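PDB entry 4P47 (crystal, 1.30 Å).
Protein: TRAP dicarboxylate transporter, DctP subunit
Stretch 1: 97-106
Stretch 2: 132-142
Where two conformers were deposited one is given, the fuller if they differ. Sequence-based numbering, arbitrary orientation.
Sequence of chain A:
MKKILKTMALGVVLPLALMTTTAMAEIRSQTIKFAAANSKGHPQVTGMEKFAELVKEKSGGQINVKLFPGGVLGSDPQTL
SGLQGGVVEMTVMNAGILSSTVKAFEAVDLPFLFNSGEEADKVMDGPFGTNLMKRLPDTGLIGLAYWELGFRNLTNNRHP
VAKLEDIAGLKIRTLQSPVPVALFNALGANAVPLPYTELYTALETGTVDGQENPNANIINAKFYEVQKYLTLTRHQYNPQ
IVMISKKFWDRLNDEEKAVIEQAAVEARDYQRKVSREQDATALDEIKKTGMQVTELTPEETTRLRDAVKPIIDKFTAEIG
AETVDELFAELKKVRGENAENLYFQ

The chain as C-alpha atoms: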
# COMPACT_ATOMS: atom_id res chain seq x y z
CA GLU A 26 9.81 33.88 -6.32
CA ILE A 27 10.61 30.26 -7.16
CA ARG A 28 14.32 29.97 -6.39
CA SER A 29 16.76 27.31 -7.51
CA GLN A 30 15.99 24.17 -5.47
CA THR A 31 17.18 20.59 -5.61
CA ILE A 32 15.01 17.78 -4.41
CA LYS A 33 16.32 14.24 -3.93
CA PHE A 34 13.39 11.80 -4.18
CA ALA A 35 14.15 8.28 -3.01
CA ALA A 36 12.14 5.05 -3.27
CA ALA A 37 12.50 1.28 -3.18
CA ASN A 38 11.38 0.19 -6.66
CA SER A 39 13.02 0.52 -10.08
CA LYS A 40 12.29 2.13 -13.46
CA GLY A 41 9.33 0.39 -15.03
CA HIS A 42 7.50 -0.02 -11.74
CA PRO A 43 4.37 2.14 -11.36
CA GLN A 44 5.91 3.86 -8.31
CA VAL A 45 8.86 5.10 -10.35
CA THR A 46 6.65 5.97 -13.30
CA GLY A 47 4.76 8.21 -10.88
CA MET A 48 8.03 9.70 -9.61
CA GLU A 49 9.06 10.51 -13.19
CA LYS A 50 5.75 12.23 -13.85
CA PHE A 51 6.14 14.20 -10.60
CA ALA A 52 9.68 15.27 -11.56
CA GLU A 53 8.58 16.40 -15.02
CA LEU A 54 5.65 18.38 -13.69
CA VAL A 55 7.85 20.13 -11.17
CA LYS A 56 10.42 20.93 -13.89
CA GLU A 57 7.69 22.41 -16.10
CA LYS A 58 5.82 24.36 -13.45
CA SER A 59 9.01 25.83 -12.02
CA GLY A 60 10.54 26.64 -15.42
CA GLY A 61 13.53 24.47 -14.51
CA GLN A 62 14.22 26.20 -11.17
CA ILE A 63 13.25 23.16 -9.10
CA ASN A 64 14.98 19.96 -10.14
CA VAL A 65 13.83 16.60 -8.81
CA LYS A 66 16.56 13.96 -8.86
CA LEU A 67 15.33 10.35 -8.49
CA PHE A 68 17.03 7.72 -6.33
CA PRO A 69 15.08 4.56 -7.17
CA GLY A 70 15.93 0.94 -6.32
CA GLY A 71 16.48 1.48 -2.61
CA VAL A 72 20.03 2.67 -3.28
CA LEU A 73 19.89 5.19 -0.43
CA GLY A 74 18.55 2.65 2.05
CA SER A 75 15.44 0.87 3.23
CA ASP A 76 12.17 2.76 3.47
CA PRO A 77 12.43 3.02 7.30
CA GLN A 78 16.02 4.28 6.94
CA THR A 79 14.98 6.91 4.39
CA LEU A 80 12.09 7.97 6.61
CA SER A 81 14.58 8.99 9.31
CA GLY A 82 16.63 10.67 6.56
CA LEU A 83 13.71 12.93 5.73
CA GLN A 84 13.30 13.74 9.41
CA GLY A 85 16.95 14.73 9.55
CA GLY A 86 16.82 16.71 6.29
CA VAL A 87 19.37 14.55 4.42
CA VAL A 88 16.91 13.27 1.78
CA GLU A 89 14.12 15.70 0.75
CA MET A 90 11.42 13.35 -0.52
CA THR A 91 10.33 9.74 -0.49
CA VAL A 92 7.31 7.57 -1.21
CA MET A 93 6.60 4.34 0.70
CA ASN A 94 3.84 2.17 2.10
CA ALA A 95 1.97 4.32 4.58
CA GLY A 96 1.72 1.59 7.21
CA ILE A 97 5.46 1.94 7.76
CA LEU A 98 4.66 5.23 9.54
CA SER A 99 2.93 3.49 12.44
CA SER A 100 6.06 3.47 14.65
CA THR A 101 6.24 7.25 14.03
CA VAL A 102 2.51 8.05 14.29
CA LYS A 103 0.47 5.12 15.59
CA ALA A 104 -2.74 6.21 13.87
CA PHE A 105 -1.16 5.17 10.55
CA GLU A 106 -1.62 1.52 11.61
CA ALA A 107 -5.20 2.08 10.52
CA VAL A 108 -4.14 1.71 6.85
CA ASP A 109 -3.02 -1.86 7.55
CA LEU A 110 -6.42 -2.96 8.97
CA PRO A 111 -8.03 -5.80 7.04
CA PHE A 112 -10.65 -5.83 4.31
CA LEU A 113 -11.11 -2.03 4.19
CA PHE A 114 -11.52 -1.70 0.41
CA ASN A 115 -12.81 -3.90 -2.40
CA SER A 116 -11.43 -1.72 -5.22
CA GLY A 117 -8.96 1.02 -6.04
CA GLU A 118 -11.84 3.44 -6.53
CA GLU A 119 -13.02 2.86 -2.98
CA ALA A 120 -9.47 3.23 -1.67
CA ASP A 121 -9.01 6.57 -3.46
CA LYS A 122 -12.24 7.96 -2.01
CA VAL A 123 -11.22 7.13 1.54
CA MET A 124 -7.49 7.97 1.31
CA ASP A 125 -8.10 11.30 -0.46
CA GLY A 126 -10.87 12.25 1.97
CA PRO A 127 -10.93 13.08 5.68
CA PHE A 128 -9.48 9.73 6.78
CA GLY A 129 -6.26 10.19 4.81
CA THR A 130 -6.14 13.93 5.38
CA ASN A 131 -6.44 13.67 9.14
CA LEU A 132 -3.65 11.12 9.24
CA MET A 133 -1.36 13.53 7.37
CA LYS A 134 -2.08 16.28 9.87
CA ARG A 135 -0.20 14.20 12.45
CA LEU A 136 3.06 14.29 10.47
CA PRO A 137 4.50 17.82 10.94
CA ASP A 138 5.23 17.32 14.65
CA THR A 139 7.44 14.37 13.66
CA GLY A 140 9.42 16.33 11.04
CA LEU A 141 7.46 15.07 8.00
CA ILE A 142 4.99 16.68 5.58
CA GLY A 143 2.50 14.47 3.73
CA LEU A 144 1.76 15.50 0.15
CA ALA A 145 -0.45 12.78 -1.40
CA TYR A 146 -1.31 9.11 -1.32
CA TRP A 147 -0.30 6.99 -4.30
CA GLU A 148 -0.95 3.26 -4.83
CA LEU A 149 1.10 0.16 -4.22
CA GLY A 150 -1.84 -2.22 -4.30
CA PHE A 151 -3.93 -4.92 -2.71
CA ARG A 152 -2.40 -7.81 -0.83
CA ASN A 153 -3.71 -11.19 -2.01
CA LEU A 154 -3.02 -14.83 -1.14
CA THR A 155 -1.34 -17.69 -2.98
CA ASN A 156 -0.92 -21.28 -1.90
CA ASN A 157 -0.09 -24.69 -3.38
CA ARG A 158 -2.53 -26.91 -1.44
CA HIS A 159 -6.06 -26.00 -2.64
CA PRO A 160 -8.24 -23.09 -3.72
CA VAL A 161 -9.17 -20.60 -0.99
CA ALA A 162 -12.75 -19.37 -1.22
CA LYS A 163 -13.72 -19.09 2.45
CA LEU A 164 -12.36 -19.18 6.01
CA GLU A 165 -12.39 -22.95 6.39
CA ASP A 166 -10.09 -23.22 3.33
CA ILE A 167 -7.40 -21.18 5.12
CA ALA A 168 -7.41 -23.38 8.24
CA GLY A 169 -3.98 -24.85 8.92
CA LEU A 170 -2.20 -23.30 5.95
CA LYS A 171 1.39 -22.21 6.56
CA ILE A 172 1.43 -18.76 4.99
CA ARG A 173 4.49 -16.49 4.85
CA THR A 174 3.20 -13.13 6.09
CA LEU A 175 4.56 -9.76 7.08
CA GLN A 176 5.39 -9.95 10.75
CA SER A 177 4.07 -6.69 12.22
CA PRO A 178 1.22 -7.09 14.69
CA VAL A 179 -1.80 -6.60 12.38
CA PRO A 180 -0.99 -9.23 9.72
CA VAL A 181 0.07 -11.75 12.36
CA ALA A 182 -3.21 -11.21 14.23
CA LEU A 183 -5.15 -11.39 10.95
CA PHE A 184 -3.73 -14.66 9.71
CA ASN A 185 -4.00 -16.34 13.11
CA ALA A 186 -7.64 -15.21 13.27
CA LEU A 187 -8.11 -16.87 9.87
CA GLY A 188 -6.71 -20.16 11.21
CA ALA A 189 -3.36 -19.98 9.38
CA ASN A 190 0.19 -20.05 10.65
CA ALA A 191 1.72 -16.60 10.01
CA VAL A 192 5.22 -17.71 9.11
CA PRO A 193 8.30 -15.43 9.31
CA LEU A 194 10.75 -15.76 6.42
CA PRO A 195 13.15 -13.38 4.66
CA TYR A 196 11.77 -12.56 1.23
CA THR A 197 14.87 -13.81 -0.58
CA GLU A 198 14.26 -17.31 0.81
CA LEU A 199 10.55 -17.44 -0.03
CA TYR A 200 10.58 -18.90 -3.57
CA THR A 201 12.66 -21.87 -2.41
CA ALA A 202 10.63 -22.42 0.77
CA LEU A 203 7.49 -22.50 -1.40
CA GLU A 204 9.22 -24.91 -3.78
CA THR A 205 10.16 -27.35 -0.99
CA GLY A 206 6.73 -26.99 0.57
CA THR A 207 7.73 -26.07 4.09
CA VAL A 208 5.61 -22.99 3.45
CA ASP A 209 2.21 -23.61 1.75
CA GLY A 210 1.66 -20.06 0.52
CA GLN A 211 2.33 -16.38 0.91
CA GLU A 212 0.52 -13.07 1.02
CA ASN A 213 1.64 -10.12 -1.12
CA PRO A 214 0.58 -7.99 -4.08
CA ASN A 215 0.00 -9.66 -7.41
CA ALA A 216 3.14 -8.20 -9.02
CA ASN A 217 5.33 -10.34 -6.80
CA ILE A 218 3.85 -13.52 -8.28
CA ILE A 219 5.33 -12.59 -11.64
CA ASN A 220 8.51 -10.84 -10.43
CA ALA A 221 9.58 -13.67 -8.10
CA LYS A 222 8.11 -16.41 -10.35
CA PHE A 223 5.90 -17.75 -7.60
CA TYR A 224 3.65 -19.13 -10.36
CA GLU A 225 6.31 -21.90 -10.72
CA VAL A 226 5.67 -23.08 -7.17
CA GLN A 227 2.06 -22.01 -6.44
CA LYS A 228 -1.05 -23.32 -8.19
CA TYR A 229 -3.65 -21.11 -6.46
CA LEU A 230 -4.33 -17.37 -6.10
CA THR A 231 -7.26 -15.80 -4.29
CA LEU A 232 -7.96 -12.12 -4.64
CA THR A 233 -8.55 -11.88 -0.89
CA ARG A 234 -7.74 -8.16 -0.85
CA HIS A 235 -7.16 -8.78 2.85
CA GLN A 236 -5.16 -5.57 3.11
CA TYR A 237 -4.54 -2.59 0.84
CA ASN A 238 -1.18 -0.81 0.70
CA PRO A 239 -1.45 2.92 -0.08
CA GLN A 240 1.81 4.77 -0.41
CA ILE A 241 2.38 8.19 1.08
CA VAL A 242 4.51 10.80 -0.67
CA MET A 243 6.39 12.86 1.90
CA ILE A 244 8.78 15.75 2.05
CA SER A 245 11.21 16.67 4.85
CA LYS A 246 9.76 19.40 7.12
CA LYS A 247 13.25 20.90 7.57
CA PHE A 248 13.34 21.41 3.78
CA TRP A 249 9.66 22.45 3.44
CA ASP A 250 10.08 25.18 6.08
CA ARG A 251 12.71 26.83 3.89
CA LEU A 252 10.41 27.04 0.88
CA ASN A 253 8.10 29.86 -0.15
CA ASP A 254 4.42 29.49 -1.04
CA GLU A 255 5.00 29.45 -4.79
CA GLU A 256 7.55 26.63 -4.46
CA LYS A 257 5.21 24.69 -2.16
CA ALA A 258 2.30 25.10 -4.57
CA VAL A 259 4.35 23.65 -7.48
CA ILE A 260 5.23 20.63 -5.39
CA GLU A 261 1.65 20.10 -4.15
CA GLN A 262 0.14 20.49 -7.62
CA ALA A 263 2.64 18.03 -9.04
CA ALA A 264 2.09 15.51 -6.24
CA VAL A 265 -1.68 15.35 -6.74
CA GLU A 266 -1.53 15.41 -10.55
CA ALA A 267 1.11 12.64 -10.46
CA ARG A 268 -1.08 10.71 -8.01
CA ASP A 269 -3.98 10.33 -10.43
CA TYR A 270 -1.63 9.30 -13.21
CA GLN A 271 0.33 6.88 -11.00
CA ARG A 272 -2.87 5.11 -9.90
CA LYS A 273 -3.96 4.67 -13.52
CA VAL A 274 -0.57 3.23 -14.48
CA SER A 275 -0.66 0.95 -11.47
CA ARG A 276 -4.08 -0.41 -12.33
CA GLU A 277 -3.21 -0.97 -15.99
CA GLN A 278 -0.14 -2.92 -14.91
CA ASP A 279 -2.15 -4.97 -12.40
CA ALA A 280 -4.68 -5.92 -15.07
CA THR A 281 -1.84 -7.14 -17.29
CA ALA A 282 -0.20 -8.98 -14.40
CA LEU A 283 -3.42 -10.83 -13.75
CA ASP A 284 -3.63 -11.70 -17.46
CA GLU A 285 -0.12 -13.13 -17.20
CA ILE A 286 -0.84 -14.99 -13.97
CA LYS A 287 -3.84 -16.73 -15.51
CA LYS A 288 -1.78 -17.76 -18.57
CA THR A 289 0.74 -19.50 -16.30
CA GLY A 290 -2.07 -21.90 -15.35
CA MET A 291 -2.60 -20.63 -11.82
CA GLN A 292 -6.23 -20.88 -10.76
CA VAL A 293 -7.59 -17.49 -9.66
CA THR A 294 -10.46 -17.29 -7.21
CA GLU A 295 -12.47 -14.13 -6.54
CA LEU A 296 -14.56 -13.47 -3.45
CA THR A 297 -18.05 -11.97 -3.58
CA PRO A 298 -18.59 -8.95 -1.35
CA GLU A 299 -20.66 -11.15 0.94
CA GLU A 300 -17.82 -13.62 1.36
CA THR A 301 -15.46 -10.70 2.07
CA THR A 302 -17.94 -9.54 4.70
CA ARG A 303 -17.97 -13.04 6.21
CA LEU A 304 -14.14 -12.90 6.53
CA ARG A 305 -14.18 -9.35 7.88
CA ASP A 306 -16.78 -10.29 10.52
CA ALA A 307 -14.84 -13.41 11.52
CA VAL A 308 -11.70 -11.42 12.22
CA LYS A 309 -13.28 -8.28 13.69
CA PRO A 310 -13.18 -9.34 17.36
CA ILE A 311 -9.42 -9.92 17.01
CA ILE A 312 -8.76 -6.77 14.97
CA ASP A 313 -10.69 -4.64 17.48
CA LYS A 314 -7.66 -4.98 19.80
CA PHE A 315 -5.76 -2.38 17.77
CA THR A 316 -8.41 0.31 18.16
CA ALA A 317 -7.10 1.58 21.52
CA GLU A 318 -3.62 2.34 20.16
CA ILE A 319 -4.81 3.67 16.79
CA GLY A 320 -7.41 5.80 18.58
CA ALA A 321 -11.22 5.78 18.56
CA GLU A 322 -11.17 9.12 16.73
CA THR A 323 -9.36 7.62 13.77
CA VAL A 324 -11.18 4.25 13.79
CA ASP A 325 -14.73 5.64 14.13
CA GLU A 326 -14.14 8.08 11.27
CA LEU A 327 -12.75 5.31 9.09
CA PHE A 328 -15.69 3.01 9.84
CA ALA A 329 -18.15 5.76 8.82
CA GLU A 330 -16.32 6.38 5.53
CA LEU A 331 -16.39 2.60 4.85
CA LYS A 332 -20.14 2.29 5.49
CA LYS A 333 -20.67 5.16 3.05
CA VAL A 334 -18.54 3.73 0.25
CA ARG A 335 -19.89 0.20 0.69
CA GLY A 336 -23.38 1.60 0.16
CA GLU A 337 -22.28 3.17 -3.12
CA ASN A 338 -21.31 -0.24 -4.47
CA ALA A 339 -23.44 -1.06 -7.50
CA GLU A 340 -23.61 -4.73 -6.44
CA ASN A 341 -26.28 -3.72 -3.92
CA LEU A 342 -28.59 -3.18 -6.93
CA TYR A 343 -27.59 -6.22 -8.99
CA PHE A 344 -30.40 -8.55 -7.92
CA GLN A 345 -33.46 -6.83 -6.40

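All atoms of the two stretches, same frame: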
# COMPACT_ATOMS: atom_id res chain seq x y z
N ILE A 97 4.13 1.85 7.16
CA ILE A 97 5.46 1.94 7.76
C ILE A 97 5.52 3.08 8.80
O ILE A 97 6.31 3.03 9.73
CB ILE A 97 6.53 2.09 6.66
CG1 ILE A 97 6.53 0.86 5.76
CG2 ILE A 97 7.93 2.32 7.28
CD1 ILE A 97 7.38 1.04 4.50
N LEU A 98 4.68 4.09 8.62
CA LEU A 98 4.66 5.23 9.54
C LEU A 98 4.21 4.90 10.95
O LEU A 98 4.43 5.70 11.85
CB LEU A 98 3.77 6.34 9.00
CG LEU A 98 4.46 7.19 7.94
CD1 LEU A 98 3.47 7.91 7.07
CD2 LEU A 98 5.41 8.19 8.60
N SER A 99 3.59 3.74 11.16
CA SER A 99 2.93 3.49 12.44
C SER A 99 3.85 3.62 13.67
O SER A 99 3.38 3.98 14.75
CB SER A 99 2.21 2.14 12.45
OG SER A 99 3.13 1.07 12.34
N SER A 100 5.14 3.32 13.51
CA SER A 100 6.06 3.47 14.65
C SER A 100 6.49 4.94 14.85
O SER A 100 7.21 5.27 15.81
CB SER A 100 7.27 2.55 14.50
OG SER A 100 8.04 2.89 13.38
N THR A 101 6.05 5.80 13.93
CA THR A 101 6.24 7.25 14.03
C THR A 101 4.95 7.94 14.52
O THR A 101 4.98 8.81 15.40
CB THR A 101 6.67 7.81 12.66
OG1 THR A 101 7.94 7.25 12.29
CG2 THR A 101 6.81 9.32 12.73
N VAL A 102 3.83 7.54 13.94
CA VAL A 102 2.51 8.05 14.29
C VAL A 102 1.59 6.84 14.29
O VAL A 102 1.27 6.29 13.24
CB VAL A 102 2.02 9.10 13.27
CG1 VAL A 102 0.55 9.43 13.49
CG2 VAL A 102 2.89 10.34 13.34
N LYS A 103 1.19 6.39 15.47
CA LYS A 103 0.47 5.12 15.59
C LYS A 103 -0.84 5.04 14.80
O LYS A 103 -1.24 3.95 14.37
CB LYS A 103 0.17 4.83 17.07
CG LYS A 103 1.16 3.89 17.68
CD LYS A 103 1.01 2.49 17.11
CE LYS A 103 2.30 1.71 17.27
NZ LYS A 103 2.95 1.95 18.59
N ALA A 104 -1.49 6.18 14.60
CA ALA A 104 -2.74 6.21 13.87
C ALA A 104 -2.57 5.61 12.47
O ALA A 104 -3.55 5.09 11.93
CB ALA A 104 -3.30 7.62 13.81
N PHE A 105 -1.38 5.72 11.88
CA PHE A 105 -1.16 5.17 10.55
C PHE A 105 -1.32 3.65 10.50
O PHE A 105 -1.48 3.10 9.40
CB PHE A 105 0.19 5.60 9.99
CG PHE A 105 0.15 6.93 9.31
CD1 PHE A 105 0.34 8.10 10.04
CD2 PHE A 105 -0.08 7.03 7.96
CE1 PHE A 105 0.30 9.34 9.41
CE2 PHE A 105 -0.12 8.28 7.34
CZ PHE A 105 0.07 9.43 8.08
N GLU A 106 -1.32 2.95 11.62
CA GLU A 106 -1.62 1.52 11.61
C GLU A 106 -3.00 1.24 11.06
O GLU A 106 -3.26 0.14 10.57
CB GLU A 106 -1.46 0.96 13.02
CG GLU A 106 -1.67 -0.52 13.18
CD GLU A 106 -1.32 -0.98 14.57
OE1 GLU A 106 -2.07 -0.62 15.52
OE2 GLU A 106 -0.32 -1.68 14.73
N LEU A 132 -4.89 11.79 8.93
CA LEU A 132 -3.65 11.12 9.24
C LEU A 132 -2.47 12.04 8.93
O LEU A 132 -1.56 12.17 9.74
CB LEU A 132 -3.51 9.82 8.44
CG LEU A 132 -4.35 8.63 8.92
CD1 LEU A 132 -4.18 7.47 7.98
CD2 LEU A 132 -3.96 8.24 10.33
N MET A 133 -2.48 12.67 7.76
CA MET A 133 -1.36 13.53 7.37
C MET A 133 -1.14 14.70 8.30
O MET A 133 -0.03 15.17 8.48
CB MET A 133 -1.55 14.03 5.93
CG MET A 133 -1.39 12.94 4.92
SD MET A 133 -1.19 13.52 3.25
CE MET A 133 -2.68 14.49 3.05
N LYS A 134 -2.21 15.19 8.92
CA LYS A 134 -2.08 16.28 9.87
C LYS A 134 -1.21 15.95 11.08
O LYS A 134 -0.70 16.84 11.75
CB LYS A 134 -3.46 16.76 10.31
CG LYS A 134 -4.19 17.47 9.18
CD LYS A 134 -5.14 18.56 9.67
CE LYS A 134 -6.54 18.04 9.87
NZ LYS A 134 -7.50 19.17 10.11
N ARG A 135 -1.01 14.66 11.33
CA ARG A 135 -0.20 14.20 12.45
C ARG A 135 1.30 14.19 12.14
O ARG A 135 2.13 13.95 13.02
CB ARG A 135 -0.66 12.79 12.85
CG ARG A 135 -2.14 12.73 13.26
CD ARG A 135 -2.71 11.29 13.40
NE ARG A 135 -4.13 11.33 13.75
CZ ARG A 135 -4.60 11.39 14.99
NH1 ARG A 135 -3.76 11.40 16.02
NH2 ARG A 135 -5.90 11.45 15.22
N LEU A 136 1.67 14.46 10.88
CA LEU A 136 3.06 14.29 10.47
C LEU A 136 4.00 15.45 10.85
O LEU A 136 5.15 15.18 11.17
CB LEU A 136 3.15 13.98 8.96
CG LEU A 136 2.63 12.57 8.62
CD1 LEU A 136 2.54 12.44 7.10
CD2 LEU A 136 3.51 11.48 9.19
N PRO A 137 3.55 16.71 10.74
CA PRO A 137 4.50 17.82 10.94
C PRO A 137 5.24 17.78 12.28
O PRO A 137 6.44 18.05 12.31
CB PRO A 137 3.61 19.06 10.78
CG PRO A 137 2.59 18.62 9.79
CD PRO A 137 2.27 17.20 10.17
N ASP A 138 4.57 17.38 13.35
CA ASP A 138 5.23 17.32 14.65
C ASP A 138 6.37 16.31 14.69
O ASP A 138 7.23 16.37 15.56
CB ASP A 138 4.23 17.02 15.77
CG ASP A 138 3.33 18.20 16.08
OD1 ASP A 138 3.65 19.32 15.63
OD2 ASP A 138 2.31 17.99 16.76
N THR A 139 6.38 15.38 13.74
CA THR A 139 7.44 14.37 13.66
C THR A 139 8.51 14.72 12.62
O THR A 139 9.39 13.89 12.37
CB THR A 139 6.88 12.97 13.33
OG1 THR A 139 6.47 12.90 11.95
CG2 THR A 139 5.69 12.62 14.22
N GLY A 140 8.44 15.90 12.02
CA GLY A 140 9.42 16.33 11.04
C GLY A 140 9.13 15.92 9.60
O GLY A 140 10.03 15.98 8.76
N LEU A 141 7.89 15.56 9.31
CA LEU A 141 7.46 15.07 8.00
C LEU A 141 6.25 15.85 7.51
O LEU A 141 5.40 16.23 8.30
CB LEU A 141 7.09 13.59 8.11
CG LEU A 141 8.25 12.67 8.50
CD1 LEU A 141 7.73 11.32 8.93
CD2 LEU A 141 9.25 12.52 7.33
N ILE A 142 6.16 16.08 6.20
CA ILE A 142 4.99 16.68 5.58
C ILE A 142 4.44 15.68 4.56
O ILE A 142 5.15 15.27 3.63
CB ILE A 142 5.38 17.97 4.82
CG1 ILE A 142 6.09 18.96 5.76
CG2 ILE A 142 4.17 18.61 4.17
CD1 ILE A 142 5.26 19.47 6.92

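Neither stretch is a long regular element; both contain short turns and 3-10 segments, held by several local backbone bonds, and the second opens in helix and closes in strand. In the first, Leu-98 O accepts from both Thr-101 N (2.6 Å) and Val-102 N (2.8 Å), and Phe-105 N then bonds to Val-102 O at 3.0 Å as a 3-10 segment begins at Lys-103. In the second, a type I turn runs from Met-133 to Leu-136, closed by Leu-136 N to Met-133 O at 3.0 Å, and a 3-10 segment leads through Gly-140 into a strand. Gly-140, at phi/psi 88/18, has backbone angles that by themselves call for glycine. The CA atoms of Val-102 and Arg-135 lie 7.0 Å apart and those of Phe-105 and Leu-132 6.6 Å; at these spacings side chains fill the gap.

No hydrogen bond crosses the contact, so packing carries it. Phe-105 has the largest covered area: its CA-to-CB bond points sideways, but the ring comes nearer, and Leu-132 CB sits over one face, 4.0 Å from the centroid, in a CH-pi contact. Leu-132 also reaches Ala-104, CD2 to CB at 3.6 Å. Leu-136 CD2 is a shared point, 3.9 Å from Phe-105 CE1, 3.8 Å from Leu-98 CD2 and 4.3 Å from Val-102 CG2. Leu-98 CD2 extends the apolar patch to Leu-141 CD1 at 3.9 Å.

Toward solvent, long and polar residues contribute their carbon. Val-102 CG1 packs on Arg-135 CB at 3.6 Å, while Ala-104 CB lies over one face of the guanidinium. Thr-139 OG1 donates to Leu-136 O at 2.7 Å, and Thr-139 CG2 meets Val-102 CG2 at 3.7 Å. Here the hydroxyl of Thr-139 bonds within its own stretch, and the contact itself is made mostly by carbon.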